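Local coordinates for cystalysin (Treponema denticola, PDB 1C7N), which binds pyridoxal-5'-phosphate and belongs to the class I and II aminotransferase family of PLP-dependent proteins, at residues 309-314 with 386-391; 353-357 with 367-371; 71-76 with 88-94. All coordinates share one frame. Residue numbers count along the deposited sequence, not the author numbering.

Contact 1 (309-314 with 386-391); sequences FFEVNH and LNKALK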
loop_
_atom_site.group_PDB
_atom_site.type_symbol
_atom_site.label_atom_id
_atom_site.label_comp_id
_atom_site.label_asym_id
_atom_site.label_seq_id
_atom_site.Cartn_x
_atom_site.Cartn_y
_atom_site.Cartn_z
ATOM N N PHE A 309 13.189 -38.325 2.077
ATOM C CA PHE A 309 12.198 -38.862 2.992
ATOM C C PHE A 309 11.232 -39.820 2.308
ATOM O O PHE A 309 10.961 -40.903 2.820
ATOM C CB PHE A 309 11.398 -37.739 3.645
ATOM C CG PHE A 309 10.222 -38.225 4.428
ATOM C CD1 PHE A 309 10.395 -38.807 5.677
ATOM C CD2 PHE A 309 8.939 -38.152 3.893
ATOM C CE1 PHE A 309 9.307 -39.311 6.384
ATOM C CE2 PHE A 309 7.846 -38.650 4.589
ATOM C CZ PHE A 309 8.031 -39.233 5.839
ATOM N N PHE A 310 10.705 -39.426 1.155
ATOM C CA PHE A 310 9.770 -40.296 0.457
ATOM C C PHE A 310 10.438 -41.500 -0.209
ATOM O O PHE A 310 9.848 -42.578 -0.270
ATOM C CB PHE A 310 8.956 -39.498 -0.561
ATOM C CG PHE A 310 8.065 -38.456 0.066
ATOM C CD1 PHE A 310 8.424 -37.112 0.054
ATOM C CD2 PHE A 310 6.879 -38.825 0.698
ATOM C CE1 PHE A 310 7.612 -36.151 0.665
ATOM C CE2 PHE A 310 6.064 -37.870 1.311
ATOM C CZ PHE A 310 6.432 -36.534 1.291
ATOM N N GLU A 311 11.660 -41.333 -0.702
ATOM C CA GLU A 311 12.359 -42.455 -1.327
ATOM C C GLU A 311 12.607 -43.535 -0.276
ATOM O O GLU A 311 12.583 -44.727 -0.572
ATOM C CB GLU A 311 13.707 -42.013 -1.906
ATOM C CG GLU A 311 13.623 -40.930 -2.953
ATOM C CD GLU A 311 14.988 -40.539 -3.485
ATOM O OE1 GLU A 311 15.955 -40.550 -2.695
ATOM O OE2 GLU A 311 15.089 -40.208 -4.683
ATOM N N VAL A 312 12.838 -43.106 0.959
ATOM C CA VAL A 312 13.114 -44.031 2.054
ATOM C C VAL A 312 11.896 -44.596 2.790
ATOM O O VAL A 312 11.887 -45.771 3.171
ATOM C CB VAL A 312 14.032 -43.361 3.110
ATOM C CG1 VAL A 312 14.128 -44.234 4.350
ATOM C CG2 VAL A 312 15.418 -43.113 2.520
ATOM N N ASN A 313 10.870 -43.774 2.982
ATOM C CA ASN A 313 9.693 -44.198 3.734
ATOM C C ASN A 313 8.419 -44.502 2.954
ATOM O O ASN A 313 7.688 -45.428 3.301
ATOM C CB ASN A 313 9.389 -43.145 4.801
ATOM C CG ASN A 313 10.543 -42.949 5.765
ATOM O OD1 ASN A 313 10.786 -43.781 6.638
ATOM N ND2 ASN A 313 11.270 -41.849 5.604
ATOM N N HIS A 314 8.140 -43.716 1.918
ATOM C CA HIS A 314 6.938 -43.908 1.113
ATOM C C HIS A 314 7.283 -43.601 -0.337
ATOM O O HIS A 314 6.895 -42.564 -0.872
ATOM C CB HIS A 314 5.832 -42.981 1.631
ATOM C CG HIS A 314 5.542 -43.163 3.088
ATOM N ND1 HIS A 314 4.730 -44.172 3.565
ATOM C CD2 HIS A 314 6.025 -42.524 4.179
ATOM C CE1 HIS A 314 4.731 -44.148 4.886
ATOM N NE2 HIS A 314 5.510 -43.158 5.285
ATOM N N LEU A 386 4.052 -36.722 9.435
ATOM C CA LEU A 386 3.444 -37.234 8.214
ATOM C C LEU A 386 3.715 -38.734 8.131
ATOM O O LEU A 386 2.831 -39.522 7.794
ATOM C CB LEU A 386 4.077 -36.545 7.004
ATOM C CG LEU A 386 3.313 -36.404 5.688
ATOM C CD1 LEU A 386 4.321 -36.509 4.544
ATOM C CD2 LEU A 386 2.244 -37.465 5.553
ATOM N N ASN A 387 4.953 -39.107 8.440
ATOM C CA ASN A 387 5.390 -40.500 8.418
ATOM C C ASN A 387 4.472 -41.376 9.266
ATOM O O ASN A 387 3.976 -42.399 8.797
ATOM C CB ASN A 387 6.834 -40.590 8.927
ATOM C CG ASN A 387 7.485 -41.927 8.618
ATOM O OD1 ASN A 387 7.120 -42.599 7.653
ATOM N ND2 ASN A 387 8.476 -42.306 9.426
ATOM N N LYS A 388 4.243 -40.975 10.515
ATOM C CA LYS A 388 3.373 -41.743 11.402
ATOM C C LYS A 388 1.932 -41.760 10.895
ATOM O O LYS A 388 1.244 -42.778 10.986
ATOM C CB LYS A 388 3.407 -41.179 12.825
ATOM C CG LYS A 388 4.748 -41.337 13.530
ATOM C CD LYS A 388 4.568 -41.395 15.040
ATOM C CE LYS A 388 5.902 -41.498 15.767
ATOM N NZ LYS A 388 6.741 -40.284 15.566
ATOM N N ALA A 389 1.483 -40.630 10.356
ATOM C CA ALA A 389 0.125 -40.515 9.832
ATOM C C ALA A 389 -0.082 -41.431 8.625
ATOM O O ALA A 389 -1.117 -42.100 8.510
ATOM C CB ALA A 389 -0.166 -39.064 9.454
ATOM N N LEU A 390 0.902 -41.460 7.729
ATOM C CA LEU A 390 0.820 -42.307 6.548
ATOM C C LEU A 390 0.839 -43.777 6.955
ATOM O O LEU A 390 0.100 -44.589 6.402
ATOM C CB LEU A 390 1.981 -42.015 5.591
ATOM C CG LEU A 390 1.857 -40.737 4.750
ATOM C CD1 LEU A 390 3.088 -40.567 3.881
ATOM C CD2 LEU A 390 0.611 -40.814 3.883
ATOM N N LYS A 391 1.688 -44.118 7.918
ATOM C CA LYS A 391 1.764 -45.500 8.386
ATOM C C LYS A 391 0.418 -45.920 8.969
ATOM O O LYS A 391 -0.103 -46.989 8.647
ATOM C CB LYS A 391 2.851 -45.645 9.451
ATOM C CG LYS A 391 4.261 -45.543 8.912
ATOM C CD LYS A 391 5.272 -45.571 10.045
ATOM C CE LYS A 391 6.681 -45.481 9.513
ATOM N NZ LYS A 391 7.668 -45.390 10.614
#
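Helix 289-313 and the last helix of the chain, 376-393, come together near their C-terminal ends in the C-terminal domain of this fold-type I PLP protein, their local axes 12.0 Å apart at closest and their directions 37° from parallel. That spacing is wide for helices, and the gap is filled by the rings of Phe309, Phe310 and His314 meeting Leu386, Asn387 and Leu390. Phe309 reaches across first: its CZ lies 3.6 Å from Asn387 CB, which meets the ring at its edge, and its CE2 is 4.1 Å from Leu386 CD1. Phe310 starts out sideways, yet its ring swings in until CZ is 3.9 Å from the same Leu386 CD1, so one leucine methyl serves both phenyl groups; Phe310 also touches Ile317 and Ala319. Asn313 turns back on its own helix, ND2 donating to Phe309 O at 3.0 Å, while its CB stands 3.7 Å from Asn387 OD1. His314, with the most surface covered here, makes the one hydrogen bond across the pair, from NE2 to Asn387 OD1 at 2.9 Å. One face of its ring receives Leu390 CD1, 3.6 Å from the centroid and only 15° off the normal, a CH-pi contact; Leu390 also packs on Phe345 of helix 339-350. The amide of Asn387 is used at both ends, since ND2 donates to Glu384. The one hydrogen bond thus sits among apolar contacts, Phe309 and Phe310 on Leu386 and Leu390 on the His314 face; with NE2 as donor, this imidazole nitrogen carries a proton.

Contact 2 (353-357 with 367-371); sequences FFDEG and FERIN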
loop_
_atom_site.group_PDB
_atom_site.type_symbol
_atom_site.label_atom_id
_atom_site.label_comp_id
_atom_site.label_asym_id
_atom_site.label_seq_id
_atom_site.Cartn_x
_atom_site.Cartn_y
_atom_site.Cartn_z
ATOM N N PHE A 353 0.520 -28.594 7.210
ATOM C CA PHE A 353 -0.236 -27.640 6.418
ATOM C C PHE A 353 0.463 -27.173 5.160
ATOM O O PHE A 353 1.285 -26.261 5.187
ATOM C CB PHE A 353 -0.620 -26.448 7.297
ATOM C CG PHE A 353 -1.442 -26.837 8.485
ATOM C CD1 PHE A 353 -0.853 -27.460 9.578
ATOM C CD2 PHE A 353 -2.820 -26.641 8.484
ATOM C CE1 PHE A 353 -1.625 -27.889 10.658
ATOM C CE2 PHE A 353 -3.597 -27.064 9.549
ATOM C CZ PHE A 353 -3.004 -27.689 10.639
ATOM N N PHE A 354 0.134 -27.832 4.058
ATOM C CA PHE A 354 0.705 -27.508 2.759
ATOM C C PHE A 354 -0.229 -26.518 2.094
ATOM O O PHE A 354 -1.219 -26.073 2.676
ATOM C CB PHE A 354 0.744 -28.744 1.847
ATOM C CG PHE A 354 1.623 -29.868 2.335
ATOM C CD1 PHE A 354 2.955 -29.647 2.664
ATOM C CD2 PHE A 354 1.133 -31.176 2.362
ATOM C CE1 PHE A 354 3.794 -30.709 3.006
ATOM C CE2 PHE A 354 1.964 -32.248 2.701
ATOM C CZ PHE A 354 3.296 -32.015 3.022
ATOM N N ASP A 355 0.112 -26.149 0.872
ATOM C CA ASP A 355 -0.771 -25.320 0.090
ATOM C C ASP A 355 -1.275 -26.428 -0.825
ATOM O O ASP A 355 -0.557 -26.886 -1.717
ATOM C CB ASP A 355 -0.001 -24.241 -0.662
ATOM C CG ASP A 355 -0.349 -22.845 -0.170
ATOM O OD1 ASP A 355 -0.528 -22.686 1.057
ATOM O OD2 ASP A 355 -0.444 -21.911 -0.996
ATOM N N GLU A 356 -2.487 -26.908 -0.555
ATOM C CA GLU A 356 -3.065 -28.006 -1.321
ATOM C C GLU A 356 -2.956 -27.761 -2.815
ATOM O O GLU A 356 -3.327 -26.700 -3.314
ATOM C CB GLU A 356 -4.521 -28.242 -0.905
ATOM C CG GLU A 356 -4.686 -28.537 0.589
ATOM C CD GLU A 356 -4.083 -29.869 1.018
ATOM O OE1 GLU A 356 -3.567 -29.951 2.150
ATOM O OE2 GLU A 356 -4.131 -30.841 0.239
ATOM N N GLY A 357 -2.439 -28.763 -3.522
ATOM C CA GLY A 357 -2.239 -28.652 -4.955
ATOM C C GLY A 357 -3.399 -28.152 -5.784
ATOM O O GLY A 357 -3.199 -27.358 -6.706
ATOM N N PHE A 367 -1.534 -33.177 -5.955
ATOM C CA PHE A 367 -0.230 -32.653 -5.543
ATOM C C PHE A 367 -0.332 -31.819 -4.268
ATOM O O PHE A 367 -1.424 -31.440 -3.839
ATOM C CB PHE A 367 0.388 -31.771 -6.643
ATOM C CG PHE A 367 0.754 -32.508 -7.905
ATOM C CD1 PHE A 367 -0.212 -32.817 -8.859
ATOM C CD2 PHE A 367 2.079 -32.875 -8.148
ATOM C CE1 PHE A 367 0.137 -33.478 -10.041
ATOM C CE2 PHE A 367 2.439 -33.533 -9.317
ATOM C CZ PHE A 367 1.464 -33.837 -10.269
ATOM N N GLU A 368 0.829 -31.536 -3.678
ATOM C CA GLU A 368 0.931 -30.729 -2.471
ATOM C C GLU A 368 2.141 -29.816 -2.611
ATOM O O GLU A 368 3.211 -30.259 -3.029
ATOM C CB GLU A 368 1.127 -31.614 -1.236
ATOM C CG GLU A 368 -0.047 -32.515 -0.899
ATOM C CD GLU A 368 -1.257 -31.758 -0.385
ATOM O OE1 GLU A 368 -2.272 -32.423 -0.085
ATOM O OE2 GLU A 368 -1.199 -30.510 -0.278
ATOM N N ARG A 369 1.980 -28.543 -2.266
ATOM C CA ARG A 369 3.091 -27.598 -2.347
ATOM C C ARG A 369 3.614 -27.363 -0.937
ATOM O O ARG A 369 2.871 -26.911 -0.066
ATOM C CB ARG A 369 2.627 -26.264 -2.944
ATOM C CG ARG A 369 3.771 -25.331 -3.342
ATOM C CD ARG A 369 3.280 -23.916 -3.622
ATOM N NE ARG A 369 3.060 -23.170 -2.389
ATOM C CZ ARG A 369 2.736 -21.878 -2.337
ATOM N NH1 ARG A 369 2.588 -21.172 -3.456
ATOM N NH2 ARG A 369 2.574 -21.289 -1.162
ATOM N N ILE A 370 4.891 -27.666 -0.714
ATOM C CA ILE A 370 5.494 -27.491 0.601
ATOM C C ILE A 370 6.437 -26.291 0.630
ATOM O O ILE A 370 7.251 -26.109 -0.278
ATOM C CB ILE A 370 6.267 -28.773 1.028
ATOM C CG1 ILE A 370 6.661 -28.671 2.504
ATOM C CG2 ILE A 370 7.498 -28.974 0.145
ATOM C CD1 ILE A 370 7.460 -29.849 3.011
ATOM N N ASN A 371 6.308 -25.458 1.661
ATOM C CA ASN A 371 7.161 -24.278 1.812
ATOM C C ASN A 371 8.474 -24.718 2.479
ATOM O O ASN A 371 8.502 -25.016 3.676
ATOM C CB ASN A 371 6.454 -23.233 2.686
ATOM C CG ASN A 371 7.270 -21.976 2.866
ATOM O OD1 ASN A 371 8.498 -22.016 2.826
ATOM N ND2 ASN A 371 6.592 -20.851 3.078
#
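Antiparallel pairing joins 353-357 to 367-371. Asp355 and Arg369 form the hydrogen-bonded pair: Asp355 N donates to Arg369 O at 3.0 Å, and Arg369 N returns the bond to Asp355 O at 3.1 Å. Gly357 N then reaches Phe367 O at 2.9 Å, less straight, as the chain leaves the strand. On the far edge of 367-371, Glu368 and Ile370 bond through their backbones to Ile330 and Gln328 of strand 327-331, so 367-371 is the middle strand. Asp355 OD2 lies 3.1 Å from Arg369 NH2, but over the face of the guanidinium, a salt bridge of charges alone; no N-H points at it, and hydrogen bonds run instead from NH2 to Ser37 O and from NH1 to OD1 of Asn175, a residue of the PLP pocket. On the other face the non-hydrogen-bonded pair Glu356 and Glu368 brings two acids together, with Glu356 OE2 2.5 Å from Glu368 OE1, so close that one carboxyl group probably holds a proton. Phe354 CE1 packs on Ile370 CG1 at 3.6 Å, and Asn371 ND2 donates to the carbonyls of Val38 and Asp40. This hairpin belongs to the small three-stranded sheet of the C-terminal domain of fold-type I PLP enzymes, where it presents the side chain of Arg369, about 5 Å from the bound pyridoxal-5'-phosphate, to the cofactor site.

Contact 3 (71-76 with 88-94); sequences YKKTVK and QTDWIIN. Unlike the reference sequence in segment 88-94: Gln88 (reference Glu).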
loop_
_atom_site.group_PDB
_atom_site.type_symbol
_atom_site.label_atom_id
_atom_site.label_comp_id
_atom_site.label_asym_id
_atom_site.label_seq_id
_atom_site.Cartn_x
_atom_site.Cartn_y
_atom_site.Cartn_z
ATOM N N TYR A 71 17.695 5.056 -4.857
ATOM C CA TYR A 71 16.864 3.861 -4.763
ATOM C C TYR A 71 16.733 3.233 -6.141
ATOM O O TYR A 71 16.920 2.028 -6.315
ATOM C CB TYR A 71 15.466 4.207 -4.243
ATOM C CG TYR A 71 14.484 3.059 -4.360
ATOM C CD1 TYR A 71 14.399 2.083 -3.371
ATOM C CD2 TYR A 71 13.657 2.935 -5.479
ATOM C CE1 TYR A 71 13.516 1.007 -3.491
ATOM C CE2 TYR A 71 12.772 1.863 -5.609
ATOM C CZ TYR A 71 12.706 0.907 -4.613
ATOM O OH TYR A 71 11.834 -0.150 -4.743
ATOM N N LYS A 72 16.398 4.063 -7.122
ATOM C CA LYS A 72 16.238 3.599 -8.489
ATOM C C LYS A 72 17.555 3.040 -9.010
ATOM O O LYS A 72 17.571 2.007 -9.683
ATOM C CB LYS A 72 15.752 4.747 -9.377
ATOM C CG LYS A 72 14.440 5.354 -8.894
ATOM C CD LYS A 72 13.939 6.455 -9.807
ATOM C CE LYS A 72 12.585 6.962 -9.318
ATOM N NZ LYS A 72 11.870 7.761 -10.345
ATOM N N LYS A 73 18.656 3.719 -8.700
ATOM C CA LYS A 73 19.964 3.253 -9.147
ATOM C C LYS A 73 20.265 1.879 -8.566
ATOM O O LYS A 73 20.841 1.029 -9.242
ATOM C CB LYS A 73 21.077 4.217 -8.718
ATOM C CG LYS A 73 21.026 5.595 -9.353
ATOM C CD LYS A 73 22.346 6.333 -9.129
ATOM C CE LYS A 73 22.212 7.822 -9.394
ATOM N NZ LYS A 73 21.694 8.110 -10.755
ATOM N N THR A 74 19.881 1.676 -7.307
ATOM C CA THR A 74 20.118 0.412 -6.616
ATOM C C THR A 74 19.320 -0.737 -7.237
ATOM O O THR A 74 19.808 -1.863 -7.323
ATOM C CB THR A 74 19.776 0.533 -5.110
ATOM O OG1 THR A 74 20.611 1.535 -4.512
ATOM C CG2 THR A 74 20.013 -0.781 -4.397
ATOM N N VAL A 75 18.097 -0.454 -7.673
ATOM C CA VAL A 75 17.267 -1.476 -8.301
ATOM C C VAL A 75 17.839 -1.791 -9.684
ATOM O O VAL A 75 17.924 -2.949 -10.091
ATOM C CB VAL A 75 15.816 -0.983 -8.434
ATOM C CG1 VAL A 75 14.980 -1.994 -9.209
ATOM C CG2 VAL A 75 15.236 -0.752 -7.047
ATOM N N LYS A 76 18.240 -0.745 -10.395
ATOM C CA LYS A 76 18.834 -0.884 -11.720
ATOM C C LYS A 76 20.129 -1.694 -11.609
ATOM O O LYS A 76 20.406 -2.567 -12.436
ATOM C CB LYS A 76 19.119 0.508 -12.300
ATOM C CG LYS A 76 19.964 0.549 -13.572
ATOM C CD LYS A 76 20.129 2.005 -14.035
ATOM C CE LYS A 76 21.336 2.205 -14.947
ATOM N NZ LYS A 76 21.241 1.451 -16.226
ATOM N N GLN A 88 16.511 1.121 -17.266
ATOM C CA GLN A 88 16.789 2.513 -16.940
ATOM C C GLN A 88 15.989 2.874 -15.698
ATOM O O GLN A 88 15.007 2.212 -15.373
ATOM C CB GLN A 88 16.411 3.433 -18.103
ATOM C CG GLN A 88 17.233 3.205 -19.366
ATOM C CD GLN A 88 18.723 3.138 -19.091
ATOM O OE1 GLN A 88 19.260 3.923 -18.310
ATOM N NE2 GLN A 88 19.401 2.201 -19.740
ATOM N N THR A 89 16.409 3.924 -15.007
ATOM C CA THR A 89 15.734 4.350 -13.791
ATOM C C THR A 89 14.269 4.728 -13.975
ATOM O O THR A 89 13.434 4.418 -13.121
ATOM C CB THR A 89 16.462 5.546 -13.154
ATOM O OG1 THR A 89 16.683 6.548 -14.154
ATOM C CG2 THR A 89 17.797 5.106 -12.565
ATOM N N ASP A 90 13.949 5.392 -15.079
ATOM C CA ASP A 90 12.575 5.807 -15.309
ATOM C C ASP A 90 11.651 4.697 -15.804
ATOM O O ASP A 90 10.494 4.950 -16.113
ATOM C CB ASP A 90 12.531 7.014 -16.258
ATOM C CG ASP A 90 13.296 6.787 -17.547
ATOM O OD1 ASP A 90 13.334 7.722 -18.379
ATOM O OD2 ASP A 90 13.860 5.684 -17.731
ATOM N N TRP A 91 12.161 3.469 -15.863
ATOM C CA TRP A 91 11.368 2.306 -16.281
ATOM C C TRP A 91 10.662 1.694 -15.064
ATOM O O TRP A 91 9.720 0.913 -15.208
ATOM C CB TRP A 91 12.273 1.219 -16.862
ATOM C CG TRP A 91 12.829 1.469 -18.221
ATOM C CD1 TRP A 91 12.941 2.665 -18.866
ATOM C CD2 TRP A 91 13.413 0.488 -19.084
ATOM N NE1 TRP A 91 13.565 2.490 -20.080
ATOM C CE2 TRP A 91 13.866 1.165 -20.239
ATOM C CE3 TRP A 91 13.603 -0.899 -18.991
ATOM C CZ2 TRP A 91 14.497 0.501 -21.297
ATOM C CZ3 TRP A 91 14.233 -1.563 -20.045
ATOM C CH2 TRP A 91 14.672 -0.857 -21.184
ATOM N N ILE A 92 11.132 2.049 -13.871
ATOM C CA ILE A 92 10.601 1.510 -12.619
ATOM C C ILE A 92 9.353 2.187 -12.060
ATOM O O ILE A 92 9.384 3.362 -11.710
ATOM C CB ILE A 92 11.674 1.560 -11.507
ATOM C CG1 ILE A 92 12.951 0.861 -11.975
ATOM C CG2 ILE A 92 11.157 0.876 -10.237
ATOM C CD1 ILE A 92 14.124 1.082 -11.044
ATOM N N ILE A 93 8.263 1.430 -11.969
ATOM C CA ILE A 93 7.011 1.942 -11.402
ATOM C C ILE A 93 6.728 1.113 -10.144
ATOM O O ILE A 93 6.795 -0.121 -10.178
ATOM C CB ILE A 93 5.830 1.802 -12.389
ATOM C CG1 ILE A 93 6.129 2.585 -13.675
ATOM C CG2 ILE A 93 4.545 2.315 -11.739
ATOM C CD1 ILE A 93 6.396 4.068 -13.457
ATOM N N ASN A 94 6.404 1.787 -9.045
ATOM C CA ASN A 94 6.158 1.098 -7.779
ATOM C C ASN A 94 4.700 0.839 -7.422
ATOM O O ASN A 94 3.818 1.658 -7.692
ATOM C CB ASN A 94 6.804 1.876 -6.627
ATOM C CG ASN A 94 8.302 2.057 -6.810
ATOM O OD1 ASN A 94 8.804 3.180 -6.815
ATOM N ND2 ASN A 94 9.021 0.950 -6.955
HETATM O O HOH W 1 10.983 5.530 -11.880
#
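Ile92 and Thr89 lose the most surface, followed by Lys76 and Lys72 of helix 69-83, which packs at 114° against strand 92-95, an outermost strand within this chain of the large mixed seven-stranded sheet of a fold-type I PLP protein. Ile92 opens the strand and points its side chain at the helix: CD1 is 3.7 Å from Val75 CG1 and 3.8 Å from Lys72 O. Ile92 also touches Asn249 and Ile251 of the neighbouring strand 248-251. Thr89, in the 3-10 turn leading into the strand, sets its methyl CG2 3.8 Å from Lys72 CB and 4.1 Å from Lys76 CD, so the lysines contribute their carbon chains. Their charged ends are satisfied differently. Lys72 NZ donates to a water at 2.8 Å, which in turn gives its protons to Thr89 O at 3.0 Å and Ile92 O at 2.7 Å, tying the lysine to the start of the 3-10 turn and the first residue of the strand. Lys76 NZ bonds to Ile87 O and stays 3.8 Å from Gln88 OE1. Toward the C-terminal end of the strand, Tyr71 bonds through OH to Asn249, and Asn94 through ND2 to Ser248, a PLP-pocket residue. With no direct hydrogen bond between the segments, helix and strand are held by methyl and methylene packing, and one water carries the polar link from Lys72 to the backbone of 88-94.

In the fold
Contact 2 is the most central and wholly buried, about 14 Å from the chain centre to its own centre; contact 1, though farthest out at about 28 Å, is still mostly buried, with Lys391 exposed at its margin, and contact 3, at about 21 Å, is only partly buried. Contacts 1 and 2 are neighbours, their nearest atoms about 5 Å apart, since helix 376-393 follows strand 367-371 and both pack on helix 339-350. Contact 3 sits on the opposite side of the centre, at the edge of the large sheet. Chemistry follows place: backbone pairing and buried charges, with Arg369 close to the cofactor, in contact 2, aromatic packing with one side-chain hydrogen bond in contact 1, aliphatic packing and a bridging water in contact 3.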